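Local atomic coordinates of mandelate racemase / muconate lactonizing enzyme, C-terminal domain protein (Labrenzia alexandrii, PDB entry 4E5T), a protein that probably catalyses a magnesium-dependent reaction of the enolase superfamily, in the manner of mandelate racemase and muconate lactonizing enzyme, on an unknown substrate. Residues 114-128 with 360-372. Sequence-based numbering, arbitrary orientation.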
loop_
_atom_site.group_PDB
_atom_site.type_symbol
_atom_site.label_atom_id
_atom_site.label_comp_id
_atom_site.label_asym_id
_atom_site.label_seq_id
_atom_site.Cartn_x
_atom_site.Cartn_y
_atom_site.Cartn_z
ATOM N N ALA A 114 13.426 -40.447 10.013
ATOM C CA ALA A 114 13.408 -39.022 10.325
ATOM C C ALA A 114 12.000 -38.474 10.289
ATOM O O ALA A 114 11.576 -37.769 11.206
ATOM C CB ALA A 114 14.267 -38.263 9.354
ATOM N N TYR A 115 11.263 -38.827 9.240
ATOM C CA TYR A 115 9.909 -38.312 9.064
ATOM C C TYR A 115 8.921 -38.700 10.153
ATOM O O TYR A 115 7.815 -38.171 10.192
ATOM C CB TYR A 115 9.349 -38.676 7.695
ATOM C CG TYR A 115 9.191 -40.157 7.399
ATOM C CD1 TYR A 115 8.170 -40.912 7.981
ATOM C CD2 TYR A 115 10.031 -40.784 6.488
ATOM C CE1 TYR A 115 8.016 -42.248 7.678
ATOM C CE2 TYR A 115 9.885 -42.120 6.182
ATOM C CZ TYR A 115 8.882 -42.849 6.774
ATOM O OH TYR A 115 8.757 -44.183 6.447
ATOM N N GLU A 116 9.311 -39.621 11.026
ATOM C CA GLU A 116 8.487 -39.971 12.176
ATOM C C GLU A 116 8.943 -39.174 13.392
ATOM O O GLU A 116 8.459 -39.395 14.503
ATOM C CB GLU A 116 8.569 -41.465 12.453
ATOM C CG GLU A 116 8.205 -42.322 11.255
ATOM C CD GLU A 116 6.702 -42.442 11.060
ATOM O OE1 GLU A 116 6.152 -43.573 11.188
ATOM O OE2 GLU A 116 6.066 -41.401 10.790
ATOM N N LEU A 117 9.877 -38.247 13.168
ATOM C CA LEU A 117 10.360 -37.345 14.211
ATOM C C LEU A 117 9.998 -35.883 13.900
ATOM O O LEU A 117 10.186 -34.982 14.717
ATOM C CB LEU A 117 11.870 -37.481 14.363
ATOM C CG LEU A 117 12.402 -38.865 14.711
ATOM C CD1 LEU A 117 13.927 -38.843 14.775
ATOM C CD2 LEU A 117 11.820 -39.317 16.019
ATOM N N LEU A 118 9.476 -35.651 12.705
ATOM C CA LEU A 118 9.172 -34.297 12.266
ATOM C C LEU A 118 7.741 -34.207 11.797
ATOM O O LEU A 118 7.480 -33.642 10.738
ATOM C CB LEU A 118 10.102 -33.889 11.118
ATOM C CG LEU A 118 11.560 -33.824 11.550
ATOM C CD1 LEU A 118 12.475 -33.716 10.354
ATOM C CD2 LEU A 118 11.741 -32.655 12.502
ATOM N N GLY A 119 6.820 -34.789 12.562
ATOM C CA GLY A 119 5.407 -34.672 12.251
ATOM C C GLY A 119 4.727 -35.949 11.808
ATOM O O GLY A 119 3.501 -35.998 11.754
ATOM N N GLY A 120 5.503 -36.979 11.480
ATOM C CA GLY A 120 4.916 -38.263 11.135
ATOM C C GLY A 120 4.518 -38.472 9.685
ATOM O O GLY A 120 4.271 -37.519 8.951
ATOM N N LYS A 121 4.451 -39.738 9.278
ATOM C CA LYS A 121 4.154 -40.089 7.898
ATOM C C LYS A 121 2.792 -39.551 7.513
ATOM O O LYS A 121 1.838 -39.649 8.279
ATOM C CB LYS A 121 4.203 -41.614 7.688
ATOM C CG LYS A 121 3.940 -42.057 6.243
ATOM C CD LYS A 121 3.953 -43.577 6.069
ATOM C CE LYS A 121 5.363 -44.172 6.015
ATOM N NZ LYS A 121 5.334 -45.663 5.838
ATOM N N VAL A 122 2.716 -38.960 6.328
ATOM C CA VAL A 122 1.456 -38.476 5.794
ATOM C C VAL A 122 1.133 -39.222 4.496
ATOM O O VAL A 122 -0.029 -39.460 4.172
ATOM C CB VAL A 122 1.496 -36.955 5.571
ATOM C CG1 VAL A 122 0.317 -36.487 4.725
ATOM C CG2 VAL A 122 1.516 -36.250 6.903
ATOM N N HIS A 123 2.171 -39.625 3.775
ATOM C CA HIS A 123 1.980 -40.308 2.506
ATOM C C HIS A 123 2.540 -41.726 2.497
ATOM O O HIS A 123 3.605 -41.992 3.053
ATOM C CB HIS A 123 2.613 -39.507 1.376
ATOM C CG HIS A 123 2.162 -38.089 1.332
ATOM N ND1 HIS A 123 1.146 -37.662 0.508
ATOM C CD2 HIS A 123 2.576 -37.001 2.022
ATOM C CE1 HIS A 123 0.965 -36.365 0.680
ATOM N NE2 HIS A 123 1.817 -35.941 1.597
ATOM N N GLU A 124 1.815 -42.631 1.850
ATOM C CA GLU A 124 2.306 -43.983 1.711
ATOM C C GLU A 124 3.082 -44.079 0.411
ATOM O O GLU A 124 3.931 -44.963 0.240
ATOM C CB GLU A 124 1.170 -45.017 1.809
ATOM C CG GLU A 124 0.620 -45.269 3.244
ATOM C CD GLU A 124 1.696 -45.696 4.280
ATOM O OE1 GLU A 124 2.839 -46.051 3.893
ATOM O OE2 GLU A 124 1.388 -45.674 5.497
ATOM N N ARG A 125 2.794 -43.141 -0.490
ATOM C CA ARG A 125 3.495 -43.038 -1.764
ATOM C C ARG A 125 3.680 -41.572 -2.125
ATOM O O ARG A 125 2.834 -40.734 -1.825
ATOM C CB ARG A 125 2.742 -43.792 -2.865
ATOM C CG ARG A 125 1.263 -43.471 -2.910
ATOM C CD ARG A 125 0.535 -44.137 -4.076
ATOM N NE ARG A 125 -0.629 -43.346 -4.491
ATOM C CZ ARG A 125 -1.311 -43.529 -5.621
ATOM N NH1 ARG A 125 -2.344 -42.742 -5.906
ATOM N NH2 ARG A 125 -0.963 -44.490 -6.472
ATOM N N LEU A 126 4.803 -41.258 -2.754
ATOM C CA LEU A 126 5.129 -39.876 -3.104
ATOM C C LEU A 126 5.065 -39.688 -4.613
ATOM O O LEU A 126 5.893 -40.231 -5.342
ATOM C CB LEU A 126 6.534 -39.552 -2.611
ATOM C CG LEU A 126 6.706 -39.694 -1.101
ATOM C CD1 LEU A 126 8.132 -39.434 -0.656
ATOM C CD2 LEU A 126 5.775 -38.728 -0.419
ATOM N N ARG A 127 4.073 -38.943 -5.089
ATOM C CA ARG A 127 3.980 -38.623 -6.518
ATOM C C ARG A 127 5.303 -38.094 -7.112
ATOM O O ARG A 127 5.984 -37.255 -6.519
ATOM C CB ARG A 127 2.854 -37.627 -6.765
ATOM C CG ARG A 127 2.606 -37.358 -8.231
ATOM C CD ARG A 127 1.446 -36.409 -8.422
ATOM N NE ARG A 127 1.246 -36.060 -9.821
ATOM C CZ ARG A 127 0.652 -34.943 -10.230
ATOM N NH1 ARG A 127 0.205 -34.065 -9.344
ATOM N NH2 ARG A 127 0.509 -34.700 -11.524
ATOM N N SER A 128 5.659 -38.580 -8.292
ATOM C CA SER A 128 6.987 -38.335 -8.844
ATOM C C SER A 128 6.946 -37.750 -10.252
ATOM O O SER A 128 5.966 -37.917 -10.978
ATOM C CB SER A 128 7.781 -39.650 -8.849
ATOM O OG SER A 128 8.536 -39.799 -10.035
ATOM N N TRP A 360 10.999 -47.066 -6.588
ATOM C CA TRP A 360 10.130 -46.383 -7.541
ATOM C C TRP A 360 9.141 -47.378 -8.150
ATOM O O TRP A 360 9.544 -48.373 -8.762
ATOM C CB TRP A 360 10.987 -45.737 -8.645
ATOM C CG TRP A 360 10.273 -44.696 -9.470
ATOM C CD1 TRP A 360 10.318 -43.337 -9.297
ATOM C CD2 TRP A 360 9.408 -44.928 -10.589
ATOM N NE1 TRP A 360 9.533 -42.713 -10.236
ATOM C CE2 TRP A 360 8.959 -43.664 -11.040
ATOM C CE3 TRP A 360 8.963 -46.077 -11.251
ATOM C CZ2 TRP A 360 8.086 -43.520 -12.127
ATOM C CZ3 TRP A 360 8.096 -45.931 -12.332
ATOM C CH2 TRP A 360 7.667 -44.663 -12.756
ATOM N N GLU A 361 7.847 -47.114 -7.986
ATOM C CA GLU A 361 6.810 -47.978 -8.557
ATOM C C GLU A 361 5.682 -47.193 -9.174
ATOM O O GLU A 361 4.993 -46.462 -8.464
ATOM C CB GLU A 361 6.180 -48.855 -7.486
ATOM C CG GLU A 361 7.126 -49.771 -6.766
ATOM C CD GLU A 361 6.396 -50.603 -5.747
ATOM O OE1 GLU A 361 5.139 -50.519 -5.711
ATOM O OE2 GLU A 361 7.079 -51.334 -4.995
ATOM N N ASN A 362 5.452 -47.384 -10.469
ATOM C CA ASN A 362 4.306 -46.768 -11.157
ATOM C C ASN A 362 4.065 -45.295 -10.908
ATOM O O ASN A 362 2.943 -44.902 -10.607
ATOM C CB ASN A 362 3.021 -47.529 -10.855
ATOM C CG ASN A 362 2.775 -48.616 -11.839
ATOM O OD1 ASN A 362 1.969 -48.460 -12.765
ATOM N ND2 ASN A 362 3.492 -49.729 -11.675
ATOM N N GLY A 363 5.119 -44.493 -11.009
ATOM C CA GLY A 363 4.999 -43.061 -10.825
ATOM C C GLY A 363 5.157 -42.556 -9.402
ATOM O O GLY A 363 5.043 -41.351 -9.163
ATOM N N TYR A 364 5.414 -43.454 -8.453
ATOM C CA TYR A 364 5.548 -43.023 -7.066
ATOM C C TYR A 364 6.792 -43.557 -6.376
ATOM O O TYR A 364 7.151 -44.715 -6.524
ATOM C CB TYR A 364 4.293 -43.355 -6.245
ATOM C CG TYR A 364 3.021 -42.810 -6.836
ATOM C CD1 TYR A 364 2.363 -43.495 -7.836
ATOM C CD2 TYR A 364 2.484 -41.595 -6.407
ATOM C CE1 TYR A 364 1.191 -42.998 -8.400
ATOM C CE2 TYR A 364 1.303 -41.075 -6.971
ATOM C CZ TYR A 364 0.669 -41.795 -7.967
ATOM O OH TYR A 364 -0.486 -41.359 -8.550
ATOM N N ILE A 365 7.463 -42.678 -5.643
ATOM C CA ILE A 365 8.480 -43.099 -4.711
ATOM C C ILE A 365 7.751 -43.732 -3.542
ATOM O O ILE A 365 6.731 -43.208 -3.098
ATOM C CB ILE A 365 9.248 -41.894 -4.168
ATOM C CG1 ILE A 365 9.866 -41.102 -5.314
ATOM C CG2 ILE A 365 10.302 -42.337 -3.169
ATOM C CD1 ILE A 365 10.552 -41.962 -6.301
ATOM N N ILE A 366 8.250 -44.864 -3.058
ATOM C CA ILE A 366 7.732 -45.454 -1.823
ATOM C C ILE A 366 8.784 -45.278 -0.725
ATOM O O ILE A 366 9.898 -45.823 -0.817
ATOM C CB ILE A 366 7.330 -46.953 -1.963
ATOM C CG1 ILE A 366 5.968 -47.116 -2.637
ATOM C CG2 ILE A 366 7.144 -47.549 -0.607
ATOM C CD1 ILE A 366 5.936 -46.770 -4.087
ATOM N N PRO A 367 8.445 -44.485 0.302
ATOM C CA PRO A 367 9.361 -44.165 1.396
ATOM C C PRO A 367 9.852 -45.396 2.132
ATOM O O PRO A 367 9.078 -46.316 2.458
ATOM C CB PRO A 367 8.501 -43.323 2.344
ATOM C CG PRO A 367 7.455 -42.759 1.493
ATOM C CD PRO A 367 7.151 -43.810 0.472
ATOM N N SER A 368 11.149 -45.387 2.399
ATOM C CA SER A 368 11.764 -46.346 3.298
ATOM C C SER A 368 11.166 -46.244 4.713
ATOM O O SER A 368 10.710 -45.188 5.145
ATOM C CB SER A 368 13.276 -46.100 3.330
ATOM O OG SER A 368 13.945 -47.052 4.132
ATOM N N GLN A 369 11.183 -47.353 5.433
ATOM C CA GLN A 369 10.730 -47.374 6.817
ATOM C C GLN A 369 11.922 -47.655 7.736
ATOM O O GLN A 369 11.774 -47.844 8.948
ATOM C CB GLN A 369 9.595 -48.395 7.011
ATOM C CG GLN A 369 8.227 -47.884 6.563
ATOM C CD GLN A 369 7.284 -49.004 6.156
ATOM O OE1 GLN A 369 6.256 -48.766 5.519
ATOM N NE2 GLN A 369 7.630 -50.233 6.524
ATOM N N GLU A 370 13.106 -47.665 7.133
ATOM C CA GLU A 370 14.353 -47.845 7.857
ATOM C C GLU A 370 14.705 -46.572 8.603
ATOM O O GLU A 370 14.186 -45.508 8.279
ATOM C CB GLU A 370 15.445 -48.246 6.876
ATOM C CG GLU A 370 15.305 -49.704 6.414
ATOM C CD GLU A 370 15.133 -50.684 7.582
ATOM O OE1 GLU A 370 16.083 -50.821 8.403
ATOM O OE2 GLU A 370 14.040 -51.301 7.679
ATOM N N PRO A 371 15.557 -46.674 9.635
ATOM C CA PRO A 371 15.893 -45.494 10.444
ATOM C C PRO A 371 16.524 -44.388 9.628
ATOM O O PRO A 371 17.144 -44.672 8.598
ATOM C CB PRO A 371 16.943 -46.025 11.423
ATOM C CG PRO A 371 16.713 -47.470 11.495
ATOM C CD PRO A 371 16.182 -47.900 10.160
ATOM N N GLY A 372 16.366 -43.150 10.095
ATOM C CA GLY A 372 17.052 -41.995 9.534
ATOM C C GLY A 372 16.601 -41.601 8.139
ATOM O O GLY A 372 15.426 -41.307 7.892
HETATM O O HOH W 1 4.189 -39.692 -11.221
#
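Leu126 and Ile365 form the hydrogen-bonded pair of a short antiparallel junction between strands 126-128 and 364-366. Leu126 N donates to Ile365 O at 2.8 Å, and Ile365 N returns a bond to Leu126 O at 2.9 Å. Arg127 and Tyr364 follow as a non-hydrogen-bonded pair. Further along, Ser128 N gives a weak bond to Gly363 O, and one water bridges Ser128 O and Gly363 O. At the far end, Ala114 N bonds Gly372 O.

The main side-chain contact is a cation-pi stack. The guanidinium of Arg125 lies flat on one face of the Tyr364 ring, its CZ 3.8 Å from the ring centroid and the planes 16° apart. Arg125 CG sits between the backbone N and the carbonyl carbon (chi1 48°), and the extended chain runs across the same face, CD making a CH-pi contact. A serine in place of Tyr364 would probably leave this guanidinium without its flat support and free to turn.

Three side chains enter hydrogen bonds: Tyr115, Trp360 and Ser128. Tyr115 OH donates to Ser368 O at 2.6 Å, and its ring meets that oxygen edge-on. Trp360 NE1 points in its ring plane at Ser128 OG, 3.1 Å away; Ser342 also bonds this hydroxyl.

Apolar packing lies on the other side of the strands from Tyr364. Leu126 CB meets Ile365 CB at 3.9 Å, and Leu126 CD1 touches the Pro367 ring; helix 321-332 packs on Leu126 and Pro367.

The hairpin of strands 359-361 and 364-366, joined by a type I' turn from Glu361 to Tyr364, adds its second strand to strand 126-131 of the enolase-superfamily TIM-barrel sheet.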